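Local coordinates for protein exported gluconolactonase (Xanthomonas campestris pv. campestris, PDB 3DR2) that probably hydrolyses gluconolactone to gluconate in glucose secondary metabolism, as a calcium-binding six-bladed beta-propeller of the SMP-30 family, at residues A[277-282]-A[291-296]. Sequence-based numbering, arbitrary orientation.
Sequences GTASNC and LFITGG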
loop_
_atom_site.group_PDB
_atom_site.type_symbol
_atom_site.label_atom_id
_atom_site.label_comp_id
_atom_site.label_asym_id
_atom_site.label_seq_id
_atom_site.Cartn_x
_atom_site.Cartn_y
_atom_site.Cartn_z
ATOM N N GLY A 277 7.047 -6.022 -15.700
ATOM C CA GLY A 277 5.872 -5.199 -15.469
ATOM C C GLY A 277 6.219 -3.766 -15.826
ATOM O O GLY A 277 7.343 -3.490 -16.223
ATOM N N THR A 278 5.268 -2.850 -15.702
ATOM C CA THR A 278 5.547 -1.455 -16.018
ATOM C C THR A 278 6.726 -0.988 -15.170
ATOM O O THR A 278 6.854 -1.386 -14.015
ATOM C CB THR A 278 4.327 -0.563 -15.710
ATOM O OG1 THR A 278 3.236 -0.943 -16.559
ATOM C CG2 THR A 278 4.663 0.908 -15.943
ATOM N N ALA A 279 7.598 -0.173 -15.751
ATOM C CA ALA A 279 8.743 0.353 -15.020
ATOM C C ALA A 279 8.448 1.809 -14.678
ATOM O O ALA A 279 7.984 2.568 -15.526
ATOM C CB ALA A 279 10.010 0.256 -15.861
ATOM N N SER A 280 8.735 2.198 -13.442
ATOM C CA SER A 280 8.467 3.563 -12.989
ATOM C C SER A 280 9.677 4.488 -12.942
ATOM O O SER A 280 9.531 5.707 -13.024
ATOM C CB SER A 280 7.844 3.529 -11.593
ATOM O OG SER A 280 8.797 3.066 -10.637
ATOM N N ASN A 281 10.872 3.924 -12.808
ATOM C CA ASN A 281 12.062 4.758 -12.698
ATOM C C ASN A 281 13.306 3.881 -12.818
ATOM O O ASN A 281 13.213 2.654 -12.847
ATOM C CB ASN A 281 12.059 5.446 -11.324
ATOM C CG ASN A 281 12.681 6.827 -11.348
ATOM O OD1 ASN A 281 13.728 7.036 -11.946
ATOM N ND2 ASN A 281 12.036 7.782 -10.676
ATOM N N CYS A 282 14.467 4.514 -12.907
ATOM C CA CYS A 282 15.718 3.772 -12.977
ATOM C C CYS A 282 16.888 4.674 -12.640
ATOM O O CYS A 282 16.774 5.902 -12.687
ATOM C CB CYS A 282 15.912 3.124 -14.359
ATOM S SG CYS A 282 16.023 4.251 -15.786
ATOM N N LEU A 291 22.456 -1.221 -13.476
ATOM C CA LEU A 291 21.270 -0.403 -13.706
ATOM C C LEU A 291 20.145 -0.930 -12.827
ATOM O O LEU A 291 19.762 -2.094 -12.940
ATOM C CB LEU A 291 20.833 -0.484 -15.169
ATOM C CG LEU A 291 19.502 0.200 -15.495
ATOM C CD1 LEU A 291 19.686 1.716 -15.502
ATOM C CD2 LEU A 291 19.000 -0.287 -16.849
ATOM N N PHE A 292 19.622 -0.072 -11.955
ATOM C CA PHE A 292 18.524 -0.446 -11.072
ATOM C C PHE A 292 17.223 0.107 -11.662
ATOM O O PHE A 292 17.169 1.259 -12.106
ATOM C CB PHE A 292 18.755 0.132 -9.674
ATOM C CG PHE A 292 19.972 -0.422 -8.984
ATOM C CD1 PHE A 292 19.872 -1.548 -8.175
ATOM C CD2 PHE A 292 21.218 0.172 -9.156
ATOM C CE1 PHE A 292 21.000 -2.078 -7.543
ATOM C CE2 PHE A 292 22.353 -0.349 -8.529
ATOM C CZ PHE A 292 22.238 -1.477 -7.721
ATOM N N ILE A 293 16.180 -0.719 -11.661
ATOM C CA ILE A 293 14.884 -0.328 -12.216
ATOM C C ILE A 293 13.754 -0.635 -11.238
ATOM O O ILE A 293 13.693 -1.727 -10.679
ATOM C CB ILE A 293 14.601 -1.100 -13.519
ATOM C CG1 ILE A 293 15.801 -1.005 -14.464
ATOM C CG2 ILE A 293 13.346 -0.547 -14.192
ATOM C CD1 ILE A 293 15.671 -1.891 -15.685
ATOM N N THR A 294 12.862 0.333 -11.025
ATOM C CA THR A 294 11.726 0.133 -10.125
ATOM C C THR A 294 10.451 -0.033 -10.940
ATOM O O THR A 294 10.334 0.507 -12.040
ATOM C CB THR A 294 11.529 1.328 -9.169
ATOM O OG1 THR A 294 11.542 2.550 -9.920
ATOM C CG2 THR A 294 12.628 1.358 -8.115
ATOM N N GLY A 295 9.494 -0.779 -10.395
ATOM C CA GLY A 295 8.235 -0.986 -11.090
ATOM C C GLY A 295 7.301 -1.832 -10.252
ATOM O O GLY A 295 7.603 -2.985 -9.949
ATOM N N GLY A 296 6.166 -1.262 -9.862
ATOM C CA GLY A 296 5.223 -2.009 -9.049
ATOM C C GLY A 296 5.844 -2.621 -7.806
ATOM O O GLY A 296 6.583 -1.965 -7.076
#
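Ser280 and Asn281 together face Thr294, a classic beta bulge where strand 281-284, the innermost of its propeller blade, begins its antiparallel hairpin with strand 290-295. The case illustrates how a bulge can keep two backbone bonds while its side chains bond to residues outside the hairpin. Ser280 N donates to Thr294 O at 2.7 Å, and Thr294 N returns a bond to Asn281 O at 3.0 Å, nearly straight at the hydrogen (165°) although the donor stands above the carbonyl plane. Ser280 OG gives its own proton to Ser47 O, on strand 47-53 of the next blade. Thr294 OG1 lies between its own backbone N and carbonyl carbon (chi1 49°), 2.9 Å from Ser280 OG; its proton could go there or, more weakly, to Asn281 O. On the other face, Ile293 CG2 meets Ala279 CB at 3.8 Å, and Cys282 CB rests near Ile293 CG1. Asn281 OD1 accepts a bent bond from Cys282 N at 2.8 Å through an in-plane lone pair, which helps orient the amide, whose ND2 bonds Asp135 and Glu48. Since Glu48 is a calcium ligand, that last bond is consistent with a second-shell role for Asn281 in positioning Glu48 at the calcium site.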